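Local coordinates for protein B-agarase (Saccharophagus degradans, PDB 4BQ2) that hydrolyses beta-linkages of agarose as a family 50 exo-beta-agarase, probably releasing short neoagaro-sugars from the chain end, at residues A[113-117]-A[118-122]; A[504-507]-A[508-512]; A[532-535]-A[536-539]. All blocks are in the same frame, centred on the assembly; numbering follows the deposited sequence.

Interaction 1 (A[113-117]-A[118-122]); sequences YAKLS and GHDLE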
# COMPACT_ATOMS: atom_id res chain seq x y z
N TYR A 113 18.72 -14.80 -2.42
CA TYR A 113 19.64 -13.91 -3.14
C TYR A 113 19.06 -12.57 -3.52
O TYR A 113 17.86 -12.45 -3.77
CB TYR A 113 20.26 -14.59 -4.39
CG TYR A 113 19.25 -14.98 -5.46
CD1 TYR A 113 18.60 -16.22 -5.41
CD2 TYR A 113 18.97 -14.12 -6.52
CE1 TYR A 113 17.69 -16.59 -6.40
CE2 TYR A 113 18.07 -14.48 -7.51
CZ TYR A 113 17.43 -15.72 -7.44
OH TYR A 113 16.53 -16.05 -8.42
N ALA A 114 19.96 -11.59 -3.59
CA ALA A 114 19.63 -10.26 -4.03
C ALA A 114 20.60 -9.86 -5.11
O ALA A 114 21.82 -9.77 -4.88
CB ALA A 114 19.67 -9.28 -2.86
N LYS A 115 20.07 -9.64 -6.30
CA LYS A 115 20.88 -9.22 -7.45
C LYS A 115 21.63 -7.91 -7.16
O LYS A 115 21.06 -6.98 -6.62
CB LYS A 115 19.99 -9.10 -8.69
CG LYS A 115 19.68 -10.43 -9.36
CD LYS A 115 18.53 -10.23 -10.33
CE LYS A 115 18.18 -11.52 -11.04
NZ LYS A 115 16.70 -11.46 -11.28
N LEU A 116 22.93 -7.86 -7.48
CA LEU A 116 23.68 -6.62 -7.38
C LEU A 116 23.80 -5.95 -8.72
O LEU A 116 23.96 -4.73 -8.80
CB LEU A 116 25.09 -6.92 -6.90
CG LEU A 116 25.24 -7.46 -5.48
CD1 LEU A 116 26.68 -7.85 -5.26
CD2 LEU A 116 24.81 -6.43 -4.45
N SER A 117 23.80 -6.77 -9.77
CA SER A 117 24.01 -6.34 -11.16
C SER A 117 23.48 -7.42 -12.11
O SER A 117 23.32 -8.58 -11.73
CB SER A 117 25.50 -6.17 -11.43
OG SER A 117 26.18 -7.41 -11.19
N GLY A 118 23.21 -7.01 -13.35
CA GLY A 118 22.86 -7.94 -14.40
C GLY A 118 21.37 -8.19 -14.58
O GLY A 118 20.55 -7.68 -13.81
N HIS A 119 21.04 -8.96 -15.62
CA HIS A 119 19.70 -9.50 -15.85
C HIS A 119 18.68 -8.39 -15.85
O HIS A 119 18.85 -7.38 -16.55
CB HIS A 119 19.40 -10.64 -14.85
CG HIS A 119 20.30 -11.83 -15.00
ND1 HIS A 119 19.91 -13.10 -14.64
CD2 HIS A 119 21.55 -11.94 -15.51
CE1 HIS A 119 20.90 -13.94 -14.89
NE2 HIS A 119 21.91 -13.26 -15.42
N ASP A 120 17.62 -8.52 -15.05
CA ASP A 120 16.58 -7.51 -15.07
C ASP A 120 16.92 -6.24 -14.32
O ASP A 120 16.06 -5.36 -14.16
CB ASP A 120 15.20 -8.08 -14.67
CG ASP A 120 15.21 -8.84 -13.32
OD1 ASP A 120 16.29 -9.10 -12.74
OD2 ASP A 120 14.09 -9.22 -12.86
N LEU A 121 18.17 -6.12 -13.85
CA LEU A 121 18.67 -4.83 -13.36
C LEU A 121 19.21 -3.93 -14.46
O LEU A 121 19.21 -2.72 -14.30
CB LEU A 121 19.73 -4.98 -12.25
CG LEU A 121 19.36 -5.69 -10.93
CD1 LEU A 121 20.52 -5.57 -9.93
CD2 LEU A 121 18.08 -5.16 -10.29
N GLU A 122 19.60 -4.51 -15.60
CA GLU A 122 20.35 -3.78 -16.64
C GLU A 122 19.60 -2.59 -17.25
O GLU A 122 20.11 -1.47 -17.24
CB GLU A 122 20.84 -4.72 -17.73
CG GLU A 122 21.84 -5.73 -17.23
CD GLU A 122 23.01 -5.90 -18.18
OE1 GLU A 122 22.78 -6.36 -19.32
OE2 GLU A 122 24.15 -5.54 -17.79
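Lys115 and Asp120 meet across the turn that follows strand 110-115, joined by a salt bridge of 2.8 Å from Lys115 NZ to Asp120 OD1. The ammonium group comes to the syn side of the carboxylate, 27° out of its plane, and the two side chains cross at about a right angle. The lysine runs almost fully extended as far as CE and bends only at chi4 (147°), which turns NZ onto OD1. On the aspartate, a chi1 of 53° tucks CG between the backbone N and carbonyl carbon and points the carboxylate at the end of the Lys115 chain. Beside the bridge, Lys115 CE lies 4.1 Å from His119 CB. Nearer the backbone the contact becomes apolar: Leu121 CD1 packs 3.8 Å from Lys115 CB and sits equally close, at 3.5 Å, to Leu116 C and Ser117 N, so one methyl fills the inside of the bend. The turn itself is held by Leu121 N donating to Gly118 O at 2.8 Å.

A second shell fixes the polar groups. Thr144 OG1 is hydrogen-bonded to both Lys115 NZ and His119 ND1, while Asn141 ND2 holds the other carboxylate oxygen, OD2. Ser117 OG is bonded to Phe67 O and Ala70 N, pinning the start of the turn. The whole bend belongs to the carbohydrate-binding-module-like beta domain, where strand 110-115 runs between its antiparallel neighbour 70-79 and its parallel neighbour 150-155, and Leu121 reaches Arg100 on strand 97-104.

Interaction 2 (A[504-507]-A[508-512]); sequences YGIP and IHTLG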
# COMPACT_ATOMS: atom_id res chain seq x y z
N TYR A 504 9.87 18.71 5.89
CA TYR A 504 9.40 20.08 5.63
C TYR A 504 9.50 20.45 4.16
O TYR A 504 9.70 21.61 3.79
CB TYR A 504 10.14 21.09 6.55
CG TYR A 504 9.78 20.84 7.99
CD1 TYR A 504 8.46 21.03 8.43
CD2 TYR A 504 10.70 20.34 8.89
CE1 TYR A 504 8.09 20.75 9.74
CE2 TYR A 504 10.36 20.07 10.21
CZ TYR A 504 9.05 20.29 10.63
OH TYR A 504 8.67 20.01 11.91
N GLY A 505 9.33 19.44 3.31
CA GLY A 505 9.47 19.66 1.87
C GLY A 505 8.49 20.66 1.28
O GLY A 505 8.84 21.39 0.37
N ILE A 506 7.25 20.68 1.78
CA ILE A 506 6.25 21.64 1.27
C ILE A 506 6.64 23.09 1.62
O ILE A 506 6.66 23.94 0.74
CB ILE A 506 4.79 21.29 1.66
CG1 ILE A 506 4.37 19.97 0.97
CG2 ILE A 506 3.83 22.39 1.23
CD1 ILE A 506 3.03 19.44 1.46
N PRO A 507 6.97 23.38 2.91
CA PRO A 507 7.49 24.72 3.21
C PRO A 507 8.74 25.08 2.41
O PRO A 507 8.81 26.16 1.86
CB PRO A 507 7.79 24.64 4.70
CG PRO A 507 6.71 23.76 5.21
CD PRO A 507 6.59 22.67 4.15
N ILE A 508 9.69 24.16 2.32
CA ILE A 508 10.96 24.46 1.65
C ILE A 508 10.70 24.78 0.18
O ILE A 508 11.11 25.83 -0.31
CB ILE A 508 11.96 23.30 1.86
CG1 ILE A 508 12.41 23.29 3.32
CG2 ILE A 508 13.12 23.33 0.86
CD1 ILE A 508 13.32 22.14 3.68
N HIS A 509 10.01 23.88 -0.53
CA HIS A 509 9.72 24.11 -1.95
C HIS A 509 8.89 25.38 -2.20
O HIS A 509 9.13 26.12 -3.16
CB HIS A 509 9.01 22.90 -2.55
CG HIS A 509 8.86 22.95 -4.05
ND1 HIS A 509 7.87 23.68 -4.68
CD2 HIS A 509 9.57 22.34 -5.04
CE1 HIS A 509 7.99 23.54 -5.99
NE2 HIS A 509 9.01 22.73 -6.23
N THR A 510 7.89 25.62 -1.35
CA THR A 510 7.01 26.77 -1.57
C THR A 510 7.71 28.09 -1.27
O THR A 510 7.50 29.09 -1.99
CB THR A 510 5.72 26.63 -0.76
OG1 THR A 510 5.17 25.34 -1.03
CG2 THR A 510 4.72 27.72 -1.17
N LEU A 511 8.53 28.10 -0.22
CA LEU A 511 9.30 29.30 0.14
C LEU A 511 10.25 29.66 -0.99
O LEU A 511 10.55 30.84 -1.20
CB LEU A 511 10.07 29.10 1.44
CG LEU A 511 9.21 29.24 2.70
CD1 LEU A 511 10.00 28.81 3.93
CD2 LEU A 511 8.67 30.66 2.85
N GLY A 512 10.69 28.64 -1.74
CA GLY A 512 11.52 28.82 -2.93
C GLY A 512 10.83 29.52 -4.08
O GLY A 512 11.50 30.02 -4.99
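Four backbone bonds of the i to i+4 kind, Ile508 N to Tyr504 O through Leu511 N to Pro507 O, wind residues 504-511 into a short alpha-helix with Tyr504 at its N-cap position. Thr510 N to Ile506 O is the longest of the four at 3.0 Å. Pro507 stands in the first turn, where its lack of an N-H costs the helix no bond, and its carbonyl still accepts from Leu511.

Ile508 folds back over the previous turn: CG1 lies 3.2 Å from Tyr504 O, and CD1 ends 4.4 Å from Tyr504 CB in a loose apolar contact. The tyrosine ring leads away from this turn, and its OH is hydrogen-bonded to Glu612. Leu511 repeats the pattern one turn on, with CG 3.2 Å from Pro507 O. Both side chains pack against helix 565-593, where Tyr571 meets Ile508 and Leu511 alike. Ile506 and Thr510 run alongside each other from the same flank of the helix, with Ile506 turned to Tyr578 of helix 565-593 and Thr510 to Thr520 and Phe524 of helix 519-532.

With chi1 at -51°, Thr510 places its hydroxyl beside its own backbone N, facing the carbonyl of the preceding turn. Ile506 O therefore takes two bonds, and the donors come from opposite faces of its carbonyl plane: Thr510 N from one, and Thr510 OG1, at 2.7 Å, from the other.

Interaction 3 (A[532-535]-A[536-539]); sequences YKTI and AALN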
# COMPACT_ATOMS: atom_id res chain seq x y z
N TYR A 532 7.71 38.12 12.17
CA TYR A 532 9.02 38.81 12.23
C TYR A 532 8.91 40.33 12.12
O TYR A 532 9.80 41.04 12.57
CB TYR A 532 9.95 38.31 11.13
CG TYR A 532 10.50 36.93 11.40
CD1 TYR A 532 11.46 36.72 12.41
CD2 TYR A 532 10.05 35.82 10.68
CE1 TYR A 532 11.95 35.45 12.69
CE2 TYR A 532 10.54 34.55 10.94
CZ TYR A 532 11.49 34.37 11.95
OH TYR A 532 11.96 33.12 12.22
N LYS A 533 7.82 40.78 11.49
CA LYS A 533 7.50 42.21 11.22
C LYS A 533 8.42 42.82 10.17
O LYS A 533 7.95 43.28 9.12
CB LYS A 533 7.44 43.09 12.50
CG LYS A 533 6.90 42.43 13.77
CD LYS A 533 5.40 42.13 13.74
CE LYS A 533 4.98 41.42 15.01
NZ LYS A 533 3.51 41.19 15.02
N THR A 534 9.72 42.76 10.41
CA THR A 534 10.69 43.42 9.55
C THR A 534 11.52 42.36 8.86
O THR A 534 11.78 41.30 9.44
CB THR A 534 11.66 44.31 10.38
OG1 THR A 534 12.44 43.47 11.23
CG2 THR A 534 10.91 45.32 11.25
N ILE A 535 11.95 42.66 7.63
CA ILE A 535 12.85 41.77 6.92
C ILE A 535 14.16 41.60 7.71
O ILE A 535 14.86 40.60 7.53
CB ILE A 535 13.12 42.22 5.46
CG1 ILE A 535 13.75 41.11 4.60
CG2 ILE A 535 14.00 43.45 5.41
CD1 ILE A 535 12.89 39.86 4.42
N ALA A 536 14.49 42.55 8.58
CA ALA A 536 15.73 42.45 9.33
C ALA A 536 15.63 41.30 10.34
O ALA A 536 16.60 40.56 10.54
CB ALA A 536 16.08 43.78 10.00
N ALA A 537 14.46 41.14 10.97
CA ALA A 537 14.30 40.06 11.95
C ALA A 537 14.40 38.71 11.24
O ALA A 537 15.03 37.79 11.74
CB ALA A 537 12.98 40.18 12.69
N LEU A 538 13.80 38.62 10.05
CA LEU A 538 13.81 37.39 9.27
C LEU A 538 15.24 37.10 8.79
O LEU A 538 15.70 35.97 8.90
CB LEU A 538 12.82 37.47 8.10
CG LEU A 538 12.81 36.24 7.16
CD1 LEU A 538 11.44 35.96 6.56
CD2 LEU A 538 13.86 36.33 6.05
N ASN A 539 15.93 38.12 8.28
CA ASN A 539 17.34 37.98 7.90
C ASN A 539 18.21 37.38 8.98
O ASN A 539 19.04 36.50 8.72
CB ASN A 539 17.94 39.32 7.50
CG ASN A 539 17.62 39.70 6.07
OD1 ASN A 539 17.47 38.84 5.20
ND2 ASN A 539 17.51 40.99 5.83
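A chi1 of 65° turns the Thr534 hydroxyl inward, to face Ala537 N, while a chi1 of -74° brings the Tyr532 ring against the backbone of Ala537 and Leu538. The first torsion makes an N-cap: Ala537 N donates to Thr534 OG1 at 3.1 Å, its N-H pointing fairly straight at the oxygen, and closes the amino end of helix 535-542. The same N-H also makes a weak bond to Thr534 O, and Leu538 N reaches that carbonyl in another long, weak one. Regular helical bonding is established with Asn539 N to Ile535 O, 2.8 Å.

The Tyr532 ring lies against the first turn of the helix. Leu538 CA stands over one ring face in a CH-pi contact, 4.1 Å from the ring centroid and 17° off its normal. Close by, Ala537 CB lies 3.8 Å from Tyr532 CD1 and 3.3 Å from Tyr532 O. Elsewhere on the turn, Ile535 CD1 meets Leu538 CD2 at 4.0 Å, the two chains crossing obliquely. The side-chain amide of Asn539 folds back beside Ile535 O, ND2 being badly angled for a bond to it; OD1 accepts from Leu546 N.

The contact is a tight helix-to-helix connection at the surface. Lys533, with positive phi, turns the chain out of helix 519-532, and its carbonyl is bonded to Trp549 NE1. Ile535 and Leu538 pack on Trp549 and Phe552 of helix 549-552, whereas Tyr532 touches Ala541 and Trp542 further along helix 535-542 and anchors its OH on Asp570 of helix 565-593.

In the fold
Interaction 1 belongs to the carbohydrate-binding-module-like beta domain, while interactions 2 and 3 both lie in the beta-galactosidase-like part of the catalytic module, their centres about 19 Å apart. Interactions 1 and 2 are buried; interaction 3 lies at the surface, its centre about 44 Å from that of the chain. Helices 519-532 and 565-593 link the latter two: residues 504-512 pack against both, and residues 532-539 begin at the end of the first and reach the second through a tyrosine hydroxyl. Chemistry follows position. The strand-end turn relies on a charged pair within a polar network, the buried helix on backbone bonds and a carbonyl that accepts two hydrogen bonds, and the surface connection on a threonine cap and an aromatic face.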